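Side-chain contact in 6-carboxyhexanoate--CoA ligase (Aquifex aeolicus, PDB 5TVA), which is a CoA ligase that binds coenzyme A and adenosine monophosphate: residues Leu3-Met8 and Thr136-Trp141. Sequence-based numbering, arbitrary orientation.
Sequences LFSVRM and TIHFDW. With COA (coenzyme A), chain D.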
loop_
_atom_site.group_PDB
_atom_site.type_symbol
_atom_site.label_atom_id
_atom_site.label_comp_id
_atom_site.label_asym_id
_atom_site.label_seq_id
_atom_site.Cartn_x
_atom_site.Cartn_y
_atom_site.Cartn_z
ATOM N N LEU A 3 21.102 4.382 10.485
ATOM C CA LEU A 3 19.700 4.635 10.208
ATOM C C LEU A 3 18.842 4.144 11.363
ATOM O O LEU A 3 19.170 3.156 12.032
ATOM C CB LEU A 3 19.247 3.942 8.923
ATOM C CG LEU A 3 19.699 4.474 7.572
ATOM C CD1 LEU A 3 19.119 3.565 6.483
ATOM C CD2 LEU A 3 19.295 5.948 7.347
ATOM N N PHE A 4 17.728 4.839 11.578
ATOM C CA PHE A 4 16.735 4.457 12.570
ATOM C C PHE A 4 15.374 4.378 11.890
ATOM O O PHE A 4 14.988 5.287 11.143
ATOM C CB PHE A 4 16.704 5.458 13.737
ATOM C CG PHE A 4 17.952 5.455 14.576
ATOM C CD1 PHE A 4 19.073 6.172 14.175
ATOM C CD2 PHE A 4 18.005 4.745 15.779
ATOM C CE1 PHE A 4 20.230 6.175 14.946
ATOM C CE2 PHE A 4 19.163 4.742 16.563
ATOM C CZ PHE A 4 20.276 5.460 16.142
ATOM N N SER A 5 14.662 3.291 12.136
ATOM C CA SER A 5 13.296 3.131 11.666
ATOM C C SER A 5 12.353 3.682 12.731
ATOM O O SER A 5 12.488 3.342 13.907
ATOM C CB SER A 5 13.019 1.650 11.400
ATOM O OG SER A 5 11.644 1.356 11.465
ATOM N N VAL A 6 11.431 4.559 12.330
ATOM C CA VAL A 6 10.505 5.209 13.258
ATOM C C VAL A 6 9.094 4.832 12.849
ATOM O O VAL A 6 8.598 5.311 11.822
ATOM C CB VAL A 6 10.667 6.731 13.270
ATOM C CG1 VAL A 6 9.728 7.345 14.302
ATOM C CG2 VAL A 6 12.098 7.097 13.561
ATOM N N ARG A 7 8.434 3.997 13.652
ATOM C CA ARG A 7 7.104 3.495 13.314
ATOM C C ARG A 7 6.082 4.010 14.307
ATOM O O ARG A 7 6.254 3.834 15.515
ATOM C CB ARG A 7 7.051 1.964 13.302
ATOM C CG ARG A 7 7.736 1.307 12.118
ATOM C CD ARG A 7 7.731 -0.239 12.263
ATOM N NE ARG A 7 8.808 -0.686 13.148
ATOM C CZ ARG A 7 8.972 -1.936 13.611
ATOM N NH1 ARG A 7 8.115 -2.905 13.296
ATOM N NH2 ARG A 7 10.007 -2.218 14.400
ATOM N N MET A 8 4.998 4.598 13.791
ATOM C CA MET A 8 3.917 5.136 14.606
ATOM C C MET A 8 2.602 4.497 14.194
ATOM O O MET A 8 2.330 4.336 13.005
ATOM C CB MET A 8 3.836 6.663 14.445
ATOM C CG MET A 8 2.709 7.375 15.256
ATOM S SD MET A 8 1.036 7.320 14.537
ATOM C CE MET A 8 1.280 8.255 13.025
ATOM N N THR A 136 2.924 -4.475 4.552
ATOM C CA THR A 136 4.207 -3.988 4.058
ATOM C C THR A 136 4.727 -2.920 5.008
ATOM O O THR A 136 3.997 -1.977 5.335
ATOM C CB THR A 136 4.047 -3.398 2.655
ATOM O OG1 THR A 136 3.503 -4.374 1.761
ATOM C CG2 THR A 136 5.372 -2.880 2.125
ATOM N N ILE A 137 5.979 -3.064 5.467
ATOM C CA ILE A 137 6.602 -2.124 6.405
ATOM C C ILE A 137 8.065 -1.963 6.023
ATOM O O ILE A 137 8.544 -2.556 5.051
ATOM C CB ILE A 137 6.473 -2.550 7.890
ATOM C CG1 ILE A 137 7.166 -3.884 8.185
ATOM C CG2 ILE A 137 4.980 -2.606 8.355
ATOM C CD1 ILE A 137 7.431 -4.067 9.687
ATOM N N HIS A 138 8.774 -1.125 6.785
ATOM C CA HIS A 138 10.228 -0.968 6.651
ATOM C C HIS A 138 10.607 -0.481 5.256
ATOM O O HIS A 138 11.522 -1.006 4.609
ATOM C CB HIS A 138 10.968 -2.266 6.985
ATOM C CG HIS A 138 11.020 -2.579 8.445
ATOM N ND1 HIS A 138 10.801 -1.631 9.422
ATOM C CD2 HIS A 138 11.298 -3.731 9.097
ATOM C CE1 HIS A 138 10.926 -2.190 10.613
ATOM N NE2 HIS A 138 11.232 -3.464 10.443
ATOM N N PHE A 139 9.883 0.531 4.796
ATOM C CA PHE A 139 10.152 1.200 3.533
ATOM C C PHE A 139 10.013 2.697 3.763
ATOM O O PHE A 139 9.230 3.127 4.614
ATOM C CB PHE A 139 9.183 0.732 2.424
ATOM C CG PHE A 139 7.781 1.156 2.655
ATOM C CD1 PHE A 139 7.321 2.414 2.187
ATOM C CD2 PHE A 139 6.914 0.348 3.363
ATOM C CE1 PHE A 139 6.020 2.846 2.441
ATOM C CE2 PHE A 139 5.617 0.750 3.596
ATOM C CZ PHE A 139 5.163 2.030 3.138
ATOM N N ASP A 140 10.774 3.485 3.002
ATOM C CA ASP A 140 10.636 4.938 3.015
ATOM C C ASP A 140 11.319 5.506 1.778
ATOM O O ASP A 140 12.197 4.862 1.184
ATOM C CB ASP A 140 11.230 5.548 4.298
ATOM C CG ASP A 140 10.732 6.987 4.569
ATOM O OD1 ASP A 140 9.826 7.469 3.850
ATOM O OD2 ASP A 140 11.221 7.606 5.542
ATOM N N TRP A 141 10.874 6.701 1.374
ATOM C CA TRP A 141 11.635 7.507 0.419
ATOM C C TRP A 141 12.971 7.896 1.033
ATOM O O TRP A 141 13.024 8.384 2.163
ATOM C CB TRP A 141 10.881 8.797 0.023
ATOM C CG TRP A 141 9.591 8.593 -0.704
ATOM C CD1 TRP A 141 8.338 8.717 -0.192
ATOM C CD2 TRP A 141 9.429 8.196 -2.068
ATOM N NE1 TRP A 141 7.403 8.420 -1.151
ATOM C CE2 TRP A 141 8.050 8.106 -2.315
ATOM C CE3 TRP A 141 10.322 7.885 -3.101
ATOM C CZ2 TRP A 141 7.531 7.747 -3.564
ATOM C CZ3 TRP A 141 9.809 7.529 -4.341
ATOM C CH2 TRP A 141 8.426 7.464 -4.563
HETATM N N1A COA D . -3.983 -0.987 10.163
HETATM C C2A COA D . -4.662 -1.523 11.188
HETATM N N3A COA D . -4.049 -1.912 12.299
HETATM C C4A COA D . -2.711 -1.802 12.416
HETATM C C5A COA D . -1.967 -1.251 11.370
HETATM C C6A COA D . -2.674 -0.836 10.214
HETATM N N6A COA D . -1.899 -0.245 9.047
HETATM N N7A COA D . -0.681 -1.230 11.729
HETATM C C8A COA D . -0.593 -1.745 12.941
HETATM N N9A COA D . -1.813 -2.062 13.381
HETATM C C1B COA D . -1.962 -2.748 14.698
HETATM C C2B COA D . -2.995 -3.221 15.261
HETATM O O2B COA D . -3.894 -3.965 14.377
HETATM C C3B COA D . -2.064 -4.358 16.066
HETATM O O3B COA D . -1.615 -5.295 15.052
HETATM P P3B COA D . -2.078 -6.891 14.802
HETATM O O7A COA D . -0.819 -7.649 14.512
HETATM O O8A COA D . -2.789 -7.494 15.975
HETATM O O9A COA D . -2.976 -7.012 13.600
HETATM C C4B COA D . -1.076 -3.678 16.576
HETATM O O4B COA D . -1.124 -2.266 15.903
HETATM C C5B COA D . 0.383 -4.305 16.358
HETATM O O5B COA D . 0.850 -4.038 15.079
HETATM P P1A COA D . 2.452 -3.759 14.683
HETATM O O1A COA D . 2.877 -4.756 13.597
HETATM O O2A COA D . 3.380 -3.841 15.872
HETATM O O3A COA D . 2.533 -2.259 14.009
HETATM P P2A COA D . 3.872 -1.240 13.933
HETATM O O4A COA D . 3.948 -0.533 15.293
HETATM O O5A COA D . 5.174 -2.038 13.766
HETATM O O6A COA D . 3.601 -0.145 12.676
HETATM C CBP COA D . 2.743 0.706 10.392
HETATM C CCP COA D . 3.066 -0.534 11.370
HETATM C CDP COA D . 1.483 1.455 10.902
HETATM C CEP COA D . 3.870 1.755 10.516
HETATM C CAP COA D . 2.551 0.200 8.858
HETATM O OAP COA D . 1.228 0.033 8.506
HETATM C C9P COA D . 3.144 1.126 7.759
HETATM O O9P COA D . 4.271 0.970 7.339
HETATM N N8P COA D . 2.347 2.209 7.190
HETATM C C7P COA D . 2.903 3.132 6.149
HETATM C C6P COA D . 2.159 3.045 4.825
HETATM C C5P COA D . 0.644 3.451 4.883
HETATM O O5P COA D . -0.075 3.031 5.708
HETATM N N4P COA D . 0.130 4.376 3.841
HETATM C C3P COA D . -1.326 4.812 3.886
HETATM C C2P COA D . -1.685 5.433 2.531
HETATM S S1P COA D . -1.209 4.183 1.298
#
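R7 runs alongside the coenzyme A pyrophosphate and brings its guanidinium against H138 and I137, where strand 3-12 of the antiparallel sheet meets the loop leading into strand 139-141. R7 and I137 both belong to the coenzyme A pocket. CB of R7 lies 4.1 Å from O6A, which joins the ligand's phosphate P2A to carbon CCP. CG continues anti to the carbonyl carbon (chi1 -73°), CD comes 3.5 Å from the phosphate oxygen O5A, and a bend at chi3 (-81°) sets the guanidinium beside the tips of the H138 and I137 side chains. There NE and CZ each sit 3.6 Å from H138 CE1, which stands over the centre of one guanidinium face. The two planes are 61° apart, so the imidazole meets the arginine with one carbon rather than lying flat on it. R7 NH1 approaches O5A at 3.1 Å, while NH2 forms a salt bridge with E51. I137 CD1 covers one face of the imidazole and also touches R7 NH1, an apolar flank to both, and its CG2 packs on coenzyme A CAP. The small S5 comes up to the imidazole obliquely, OG 3.7 Å from H138 ND1, though its hydroxyl is hydrogen-bonded to E21, which also accepts from the backbone N of H138. Long and permanently charged, arginine suits this spot: it bridges the E51 carboxylate and the phosphate, which should hold its charge.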